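Local atomic coordinates of phosphoribosylamine--glycine ligase (Thermotoga maritima, PDB entry 1VKZ), a protein that catalyses the ATP-dependent joining of glycine to 5-phosphoribosylamine, giving glycinamide ribonucleotide in de novo purine biosynthesis. Residues A[16-22]-A[39-45]; A[116-120]-A[251-255]. All blocks are in the same frame, centred on the assembly; numbering follows the deposited sequence.

Starting from the N terminus, the chain enters strand 17-22, passes through helix 25-36 and returns in strand 40-43; contact 1 is the pairing of these two strands, and it closes a short loop that is mostly helix. Contact 2 opens only later, after helix 107-116, and its loop is far longer: 130 residues separate 116-120 from 251-255. The two loops follow one another in series, neither nesting nor crossing. Contact 1 joins the two middle strands of the parallel sheet of the N domain, whereas contact 2 ties the end of helix 107-116 to helix 242-261 in the ATP-grasp region. Their centres lie about 33 Å apart, and they do not touch.

Contact 1 of 2, residues A[16-22]-A[39-45]; sequences VRVHILG and YEVHFYP
His-19 and Tyr-44 meet across two neighbouring parallel strands, His-19 ND1 and Tyr-44 OH forming a 2.6 Å hydrogen bond in which either could donate. Followed outward, His-19 CB lies against Tyr-44 CE1 at 3.7 Å. With CG beside the backbone N (chi1 -65°), the ring is carried over so that ND1 takes the tyrosine hydroxyl at its edge, and CE1 approaches His-42 CD2 at 3.4 Å. The two imidazoles run side by side with planes 17° apart, slid so far that they barely overlap. At the end of the ring, NE2 is hydrogen-bonded to Glu-71; with both nitrogens engaged, this buried histidine is fixed in rotation. His-42 NE2 in turn donates to Glu-40 OE1 over 3.0 Å, on the anti side but well out of the carboxylate plane. Arg-17 lies alongside Glu-40 as a salt bridge of charges alone, with NE 3.5 Å from OE1 and the oxygen well out of the guanidinium plane.

The other face is apolar, as suits strands covered by helix 25-36: Ile-20 CD1 packs on Val-41 CG1 at 3.8 Å and also touches Phe-43 CE2 at 4.0 Å, the isoleucine and phenylalanine lying side by side, while Val-18 meets Val-41. Between the faces, backbone bonds alternate from strand to strand, such as His-42 N to Val-18 O at 2.8 Å. Gly-22, whose backbone angles would jam a CB against the preceding carbonyl, ends the first strand. Strand 17-22, helix 25-36 and strand 40-43 make a beta-alpha-beta unit, the building block of the Rossmann-like N domain.

Contact 2 of 2, residues A[116-120]-A[251-255]; sequences KYGIR and LFDKT
A Schellman motif ends helix 107-116, and the chain leaving it packs against helix 242-261 within the ATP-grasp region. Gly-118 is the C-prime residue of the motif, its positive phi (63°) being easy for glycine; Ile-119 N and Gly-118 N bond back to the carbonyls of Met-114 and Lys-115. The turn delivers Ile-119 to the helix surface, where its branches divide the work. CG2, anti to the backbone N, meets Leu-251 CD2 at 3.8 Å, while CG1 lies as close to Lys-254 CB, the two side chains sliding past each other in opposite directions. CD1 reaches farther, to 3.8 Å from Thr-255 OG1, crossing the threonine at about a right angle. A branched aliphatic chain suits this buried place because it can touch three residues spread over one helical turn.

Lys-254 serves chiefly through its methylenes: CD and CE both run along Gly-118 O, CD at 3.3 Å, and the bend at chi4 (85°) only turns the terminal NZ. Leu-251 CD2 also comes within 3.9 Å of Arg-120 N. Arg-120 itself bonds through NH1 to Pro-281 O, so its polar end is held by strand 280-287. Thr-255 OG1 donates to Leu-251 O over 2.7 Å; Thr-255 N reaches the same oxygen from the opposite face of the carbonyl plane. That hydroxyl is also hydrogen-bonded to Tyr-286, which gives a polar atom in a buried site two partners.

Ile-119 and Leu-251 both rest on Ile-283 of strand 280-287. The arrangement is thus a Schellman C-terminus with glycine at C-prime, after which Ile-119 docks into helix-sheet packing, here in an ATP-grasp fold.

Contact 1 of 2, residues A[16-22]-A[39-45]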
ATOM      1  N   VAL A  16       8.950  17.419 -18.108  1.00 55.87           N
ATOM      2  CA  VAL A  16       9.773  16.273 -18.612  1.00 55.62           C
ATOM      3  C   VAL A  16      10.189  15.302 -17.482  1.00 54.89           C
ATOM      4  O   VAL A  16      10.496  14.125 -17.758  1.00 57.63           O
ATOM      5  CB  VAL A  16      11.049  16.761 -19.386  1.00 56.59           C
ATOM      6  CG1 VAL A  16      11.836  15.574 -19.966  1.00 58.05           C
ATOM      7  CG2 VAL A  16      10.674  17.740 -20.503  1.00 58.79           C
ATOM      8  N   ARG A  17      10.190  15.761 -16.226  1.00 50.74           N
ATOM      9  CA  ARG A  17      10.841  15.007 -15.150  1.00 47.49           C
ATOM     10  C   ARG A  17       9.930  14.566 -13.999  1.00 46.98           C
ATOM     11  O   ARG A  17       9.103  15.336 -13.490  1.00 46.06           O
ATOM     12  CB  ARG A  17      12.002  15.799 -14.599  1.00 45.91           C
ATOM     13  CG  ARG A  17      12.541  16.810 -15.590  1.00 48.82           C
ATOM     14  CD  ARG A  17      13.952  17.266 -15.350  1.00 49.50           C
ATOM     15  NE  ARG A  17      14.277  17.363 -13.939  1.00 49.72           N
ATOM     16  CZ  ARG A  17      15.278  18.074 -13.456  1.00 60.11           C
ATOM     17  NH1 ARG A  17      16.074  18.785 -14.265  1.00 63.24           N
ATOM     18  NH2 ARG A  17      15.483  18.083 -12.142  1.00 60.16           N
ATOM     19  N   VAL A  18      10.139  13.314 -13.582  1.00 44.72           N
ATOM     20  CA  VAL A  18       9.376  12.675 -12.531  1.00 42.44           C
ATOM     21  C   VAL A  18      10.245  12.431 -11.308  1.00 40.38           C
ATOM     22  O   VAL A  18      11.366  11.942 -11.385  1.00 40.46           O
ATOM     23  CB  VAL A  18       8.805  11.363 -13.039  1.00 42.75           C
ATOM     24  CG1 VAL A  18       7.970  10.663 -11.969  1.00 43.49           C
ATOM     25  CG2 VAL A  18       7.988  11.625 -14.302  1.00 43.62           C
ATOM     26  N   HIS A  19       9.711  12.789 -10.161  1.00 38.90           N
ATOM     27  CA  HIS A  19      10.447  12.657  -8.938  1.00 38.89           C
ATOM     28  C   HIS A  19       9.725  11.744  -7.966  1.00 41.10           C
ATOM     29  O   HIS A  19       8.601  12.005  -7.559  1.00 41.83           O
ATOM     30  CB  HIS A  19      10.569  14.033  -8.382  1.00 40.22           C
ATOM     31  CG  HIS A  19      11.389  14.940  -9.230  1.00 34.00           C
ATOM     32  ND1 HIS A  19      12.760  15.003  -9.129  1.00 38.08           N
ATOM     33  CD2 HIS A  19      11.041  15.836 -10.176  1.00 41.06           C
ATOM     34  CE1 HIS A  19      13.220  15.929  -9.950  1.00 40.59           C
ATOM     35  NE2 HIS A  19      12.196  16.451 -10.596  1.00 40.14           N
ATOM     36  N   ILE A  20      10.359  10.639  -7.620  1.00 41.18           N
ATOM     37  CA  ILE A  20       9.713   9.640  -6.794  1.00 40.63           C
ATOM     38  C   ILE A  20      10.364   9.598  -5.414  1.00 42.15           C
ATOM     39  O   ILE A  20      11.582   9.312  -5.241  1.00 42.66           O
ATOM     40  CB  ILE A  20       9.748   8.257  -7.519  1.00 40.51           C
ATOM     41  CG1 ILE A  20       8.988   8.371  -8.839  1.00 39.05           C
ATOM     42  CG2 ILE A  20       9.123   7.152  -6.670  1.00 40.14           C
ATOM     43  CD1 ILE A  20       9.253   7.327  -9.769  1.00 47.80           C
ATOM     44  N   LEU A  21       9.545   9.880  -4.415  1.00 42.93           N
ATOM     45  CA  LEU A  21      10.004   9.764  -3.024  1.00 41.81           C
ATOM     46  C   LEU A  21       9.838   8.327  -2.497  1.00 39.01           C
ATOM     47  O   LEU A  21       8.775   7.774  -2.539  1.00 37.34           O
ATOM     48  CB  LEU A  21       9.267  10.774  -2.168  1.00 40.62           C
ATOM     49  CG  LEU A  21       9.505  12.271  -2.424  1.00 37.50           C
ATOM     50  CD1 LEU A  21      10.043  12.651  -3.745  1.00 45.23           C
ATOM     51  CD2 LEU A  21       8.209  13.029  -2.196  1.00 40.44           C
ATOM     52  N   GLY A  22      10.936   7.735  -2.045  1.00 40.53           N
ATOM     53  CA  GLY A  22      10.933   6.431  -1.433  1.00 41.06           C
ATOM     54  C   GLY A  22      12.034   5.513  -1.934  1.00 43.73           C
ATOM     55  O   GLY A  22      12.870   5.895  -2.773  1.00 41.15           O
ATOM     56  N   TYR A  39      10.387   9.298 -19.723  1.00 48.10           N
ATOM     57  CA  TYR A  39      10.567  10.390 -18.758  1.00 47.22           C
ATOM     58  C   TYR A  39      11.879  10.264 -17.971  1.00 47.78           C
ATOM     59  O   TYR A  39      12.410   9.158 -17.801  1.00 51.17           O
ATOM     60  CB  TYR A  39       9.391  10.458 -17.796  1.00 47.26           C
ATOM     61  CG  TYR A  39       8.106  10.840 -18.466  1.00 46.57           C
ATOM     62  CD1 TYR A  39       7.772  12.175 -18.664  1.00 51.91           C
ATOM     63  CD2 TYR A  39       7.226   9.877 -18.897  1.00 45.51           C
ATOM     64  CE1 TYR A  39       6.589  12.530 -19.297  1.00 53.77           C
ATOM     65  CE2 TYR A  39       6.040  10.219 -19.516  1.00 46.91           C
ATOM     66  CZ  TYR A  39       5.726  11.540 -19.721  1.00 49.53           C
ATOM     67  OH  TYR A  39       4.554  11.863 -20.368  1.00 51.75           O
ATOM     68  N   GLU A  40      12.393  11.407 -17.510  1.00 47.11           N
ATOM     69  CA  GLU A  40      13.624  11.462 -16.726  1.00 47.83           C
ATOM     70  C   GLU A  40      13.207  11.286 -15.281  1.00 47.27           C
ATOM     71  O   GLU A  40      12.413  12.070 -14.767  1.00 47.30           O
ATOM     72  CB  GLU A  40      14.310  12.818 -16.929  1.00 50.17           C
ATOM     73  CG  GLU A  40      15.836  12.816 -16.848  1.00 52.76           C
ATOM     74  CD  GLU A  40      16.418  14.225 -16.714  1.00 50.93           C
ATOM     75  OE1 GLU A  40      16.076  14.905 -15.724  1.00 55.83           O
ATOM     76  OE2 GLU A  40      17.225  14.652 -17.581  1.00 56.46           O
ATOM     77  N   VAL A  41      13.724  10.252 -14.620  1.00 44.97           N
ATOM     78  CA  VAL A  41      13.185   9.849 -13.347  1.00 42.55           C
ATOM     79  C   VAL A  41      14.232  10.007 -12.258  1.00 41.40           C
ATOM     80  O   VAL A  41      15.358   9.551 -12.379  1.00 41.89           O
ATOM     81  CB  VAL A  41      12.549   8.419 -13.446  1.00 44.67           C
ATOM     82  CG1 VAL A  41      12.267   7.797 -12.083  1.00 41.51           C
ATOM     83  CG2 VAL A  41      11.255   8.476 -14.270  1.00 43.45           C
ATOM     84  N   HIS A  42      13.843  10.701 -11.200  1.00 42.12           N
ATOM     85  CA  HIS A  42      14.672  10.868 -10.030  1.00 42.11           C
ATOM     86  C   HIS A  42      14.018  10.200  -8.817  1.00 42.15           C
ATOM     87  O   HIS A  42      12.841  10.411  -8.521  1.00 41.16           O
ATOM     88  CB  HIS A  42      14.903  12.347  -9.775  1.00 42.61           C
ATOM     89  CG  HIS A  42      15.433  13.075 -10.968  1.00 40.13           C
ATOM     90  ND1 HIS A  42      16.781  13.189 -11.235  1.00 43.43           N
ATOM     91  CD2 HIS A  42      14.793  13.681 -11.993  1.00 35.83           C
ATOM     92  CE1 HIS A  42      16.947  13.850 -12.366  1.00 47.12           C
ATOM     93  NE2 HIS A  42      15.754  14.160 -12.844  1.00 45.27           N
ATOM     94  N   PHE A  43      14.801   9.390  -8.115  1.00 39.84           N
ATOM     95  CA  PHE A  43      14.327   8.724  -6.925  1.00 37.80           C
ATOM     96  C   PHE A  43      14.988   9.306  -5.685  1.00 37.98           C
ATOM     97  O   PHE A  43      16.158   9.677  -5.706  1.00 38.82           O
ATOM     98  CB  PHE A  43      14.660   7.278  -6.987  1.00 35.23           C
ATOM     99  CG  PHE A  43      14.198   6.589  -8.215  1.00 34.67           C
ATOM    100  CD1 PHE A  43      15.026   6.507  -9.332  1.00 33.69           C
ATOM    101  CD2 PHE A  43      12.994   5.895  -8.221  1.00 38.67           C
ATOM    102  CE1 PHE A  43      14.636   5.777 -10.463  1.00 30.94           C
ATOM    103  CE2 PHE A  43      12.616   5.177  -9.327  1.00 40.87           C
ATOM    104  CZ  PHE A  43      13.465   5.120 -10.471  1.00 35.31           C
ATOM    105  N   TYR A  44      14.225   9.379  -4.605  1.00 39.20           N
ATOM    106  CA  TYR A  44      14.666  10.034  -3.376  1.00 37.44           C
ATOM    107  C   TYR A  44      14.274   9.200  -2.149  1.00 37.99           C
ATOM    108  O   TYR A  44      13.141   9.315  -1.690  1.00 38.49           O
ATOM    109  CB  TYR A  44      14.002  11.388  -3.261  1.00 36.39           C
ATOM    110  CG  TYR A  44      14.228  12.307  -4.428  1.00 39.10           C
ATOM    111  CD1 TYR A  44      13.464  12.193  -5.586  1.00 45.20           C
ATOM    112  CD2 TYR A  44      15.188  13.311  -4.375  1.00 35.19           C
ATOM    113  CE1 TYR A  44      13.677  13.048  -6.661  1.00 40.81           C
ATOM    114  CE2 TYR A  44      15.401  14.174  -5.454  1.00 33.67           C
ATOM    115  CZ  TYR A  44      14.630  14.030  -6.568  1.00 30.13           C
ATOM    116  OH  TYR A  44      14.838  14.844  -7.604  1.00 40.43           O
ATOM    117  N   PRO A  45      15.171   8.379  -1.595  1.00 37.66           N
ATOM    118  CA  PRO A  45      16.532   8.129  -2.090  1.00 39.28           C
ATOM    119  C   PRO A  45      16.715   6.939  -3.026  1.00 38.97           C
ATOM    120  O   PRO A  45      17.827   6.626  -3.385  1.00 39.55           O
ATOM    121  CB  PRO A  45      17.300   7.880  -0.796  1.00 38.58           C
ATOM    122  CG  PRO A  45      16.309   7.192   0.062  1.00 36.27           C
ATOM    123  CD  PRO A  45      14.945   7.687  -0.325  1.00 38.43           C
TER

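Contact 2 of 2, residues A[116-120]-A[251-255]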
ATOM      1  N   LYS A 116     -20.479  10.503   8.740  1.00 43.50           N
ATOM      2  CA  LYS A 116     -20.965  11.782   8.201  1.00 42.71           C
ATOM      3  C   LYS A 116     -21.417  11.686   6.735  1.00 42.74           C
ATOM      4  O   LYS A 116     -22.530  12.059   6.381  1.00 44.69           O
ATOM      5  CB  LYS A 116     -19.858  12.832   8.319  1.00 43.84           C
ATOM      6  CG  LYS A 116     -20.328  14.245   8.608  1.00 38.56           C
ATOM      7  CD  LYS A 116     -19.163  15.216   8.558  1.00 40.68           C
ATOM      8  CE  LYS A 116     -19.639  16.633   8.685  1.00 37.69           C
ATOM      9  NZ  LYS A 116     -18.656  17.599   8.134  1.00 49.16           N
ATOM     10  N   TYR A 117     -20.565  11.159   5.879  1.00 40.07           N
ATOM     11  CA  TYR A 117     -20.879  11.143   4.477  1.00 40.73           C
ATOM     12  C   TYR A 117     -21.560   9.843   3.986  1.00 41.35           C
ATOM     13  O   TYR A 117     -21.643   9.590   2.789  1.00 44.07           O
ATOM     14  CB  TYR A 117     -19.593  11.524   3.718  1.00 42.12           C
ATOM     15  CG  TYR A 117     -19.189  12.954   4.004  1.00 40.43           C
ATOM     16  CD1 TYR A 117     -19.927  14.014   3.477  1.00 48.08           C
ATOM     17  CD2 TYR A 117     -18.124  13.261   4.843  1.00 42.10           C
ATOM     18  CE1 TYR A 117     -19.597  15.347   3.747  1.00 46.41           C
ATOM     19  CE2 TYR A 117     -17.786  14.602   5.123  1.00 43.19           C
ATOM     20  CZ  TYR A 117     -18.531  15.631   4.566  1.00 40.97           C
ATOM     21  OH  TYR A 117     -18.229  16.948   4.809  1.00 39.90           O
ATOM     22  N   GLY A 118     -22.078   9.038   4.909  1.00 42.46           N
ATOM     23  CA  GLY A 118     -22.858   7.828   4.567  1.00 41.43           C
ATOM     24  C   GLY A 118     -22.079   6.760   3.820  1.00 41.17           C
ATOM     25  O   GLY A 118     -22.600   6.156   2.891  1.00 38.46           O
ATOM     26  N   ILE A 119     -20.827   6.539   4.236  1.00 41.41           N
ATOM     27  CA  ILE A 119     -19.931   5.591   3.607  1.00 41.49           C
ATOM     28  C   ILE A 119     -19.970   4.285   4.417  1.00 44.47           C
ATOM     29  O   ILE A 119     -19.743   4.269   5.631  1.00 45.24           O
ATOM     30  CB  ILE A 119     -18.518   6.177   3.544  1.00 42.62           C
ATOM     31  CG1 ILE A 119     -18.469   7.402   2.602  1.00 41.54           C
ATOM     32  CG2 ILE A 119     -17.511   5.146   3.073  1.00 46.49           C
ATOM     33  CD1 ILE A 119     -17.440   8.389   2.994  1.00 42.65           C
ATOM     34  N   ARG A 120     -20.260   3.184   3.732  1.00 44.23           N
ATOM     35  CA  ARG A 120     -20.590   1.956   4.406  1.00 44.72           C
ATOM     36  C   ARG A 120     -19.362   1.426   5.107  1.00 43.73           C
ATOM     37  O   ARG A 120     -18.342   1.167   4.491  1.00 44.94           O
ATOM     38  CB  ARG A 120     -21.158   0.930   3.429  1.00 44.55           C
ATOM     39  CG  ARG A 120     -21.633  -0.357   4.094  1.00 48.47           C
ATOM     40  CD  ARG A 120     -22.145  -1.426   3.110  1.00 50.05           C
ATOM     41  NE  ARG A 120     -23.133  -0.901   2.159  1.00 55.03           N
ATOM     42  CZ  ARG A 120     -22.861  -0.378   0.960  1.00 53.56           C
ATOM     43  NH1 ARG A 120     -21.619  -0.286   0.520  1.00 53.62           N
ATOM     44  NH2 ARG A 120     -23.850   0.057   0.189  1.00 52.60           N
ATOM     45  N   LEU A 251     -18.523   3.922  -3.341  1.00 45.63           N
ATOM     46  CA  LEU A 251     -17.671   4.226  -2.174  1.00 44.07           C
ATOM     47  C   LEU A 251     -16.653   5.311  -2.486  1.00 45.23           C
ATOM     48  O   LEU A 251     -16.421   6.210  -1.657  1.00 45.63           O
ATOM     49  CB  LEU A 251     -16.957   2.968  -1.666  1.00 43.44           C
ATOM     50  CG  LEU A 251     -17.824   1.972  -0.897  1.00 49.29           C
ATOM     51  CD1 LEU A 251     -17.028   0.693  -0.520  1.00 47.94           C
ATOM     52  CD2 LEU A 251     -18.467   2.631   0.332  1.00 42.82           C
ATOM     53  N   PHE A 252     -16.032   5.218  -3.661  1.00 46.80           N
ATOM     54  CA  PHE A 252     -15.109   6.255  -4.134  1.00 44.93           C
ATOM     55  C   PHE A 252     -15.789   7.612  -4.308  1.00 45.61           C
ATOM     56  O   PHE A 252     -15.258   8.639  -3.850  1.00 46.07           O
ATOM     57  CB  PHE A 252     -14.471   5.829  -5.444  1.00 44.86           C
ATOM     58  CG  PHE A 252     -13.280   4.962  -5.274  1.00 41.03           C
ATOM     59  CD1 PHE A 252     -12.139   5.455  -4.682  1.00 48.43           C
ATOM     60  CD2 PHE A 252     -13.288   3.653  -5.720  1.00 45.53           C
ATOM     61  CE1 PHE A 252     -11.035   4.644  -4.525  1.00 45.44           C
ATOM     62  CE2 PHE A 252     -12.188   2.849  -5.579  1.00 46.24           C
ATOM     63  CZ  PHE A 252     -11.068   3.338  -4.989  1.00 45.31           C
ATOM     64  N   ASP A 253     -16.963   7.609  -4.942  1.00 45.43           N
ATOM     65  CA  ASP A 253     -17.706   8.841  -5.135  1.00 48.75           C
ATOM     66  C   ASP A 253     -18.060   9.514  -3.814  1.00 47.81           C
ATOM     67  O   ASP A 253     -17.908  10.736  -3.694  1.00 48.16           O
ATOM     68  CB  ASP A 253     -18.978   8.624  -5.968  1.00 51.60           C
ATOM     69  CG  ASP A 253     -18.785   8.977  -7.444  1.00 63.37           C
ATOM     70  OD1 ASP A 253     -17.906   9.839  -7.754  1.00 65.53           O
ATOM     71  OD2 ASP A 253     -19.488   8.446  -8.354  1.00 73.84           O
ATOM     72  N   LYS A 254     -18.549   8.745  -2.839  1.00 44.69           N
ATOM     73  CA  LYS A 254     -19.049   9.341  -1.600  1.00 43.94           C
ATOM     74  C   LYS A 254     -17.888   9.839  -0.763  1.00 42.70           C
ATOM     75  O   LYS A 254     -17.993  10.861  -0.103  1.00 44.14           O
ATOM     76  CB  LYS A 254     -19.925   8.379  -0.813  1.00 45.68           C
ATOM     77  CG  LYS A 254     -21.442   8.424  -1.103  1.00 46.05           C
ATOM     78  CD  LYS A 254     -22.155   7.403  -0.183  1.00 47.96           C
ATOM     79  CE  LYS A 254     -23.647   7.688   0.048  1.00 56.08           C
ATOM     80  NZ  LYS A 254     -24.549   7.135  -1.030  1.00 65.62           N
ATOM     81  N   THR A 255     -16.760   9.137  -0.854  1.00 44.22           N
ATOM     82  CA  THR A 255     -15.500   9.543  -0.217  1.00 40.86           C
ATOM     83  C   THR A 255     -14.953  10.822  -0.807  1.00 42.02           C
ATOM     84  O   THR A 255     -14.524  11.715  -0.080  1.00 45.32           O
ATOM     85  CB  THR A 255     -14.458   8.434  -0.364  1.00 40.10           C
ATOM     86  OG1 THR A 255     -14.898   7.261   0.334  1.00 43.15           O
ATOM     87  CG2 THR A 255     -13.147   8.808   0.341  1.00 41.00           C
TER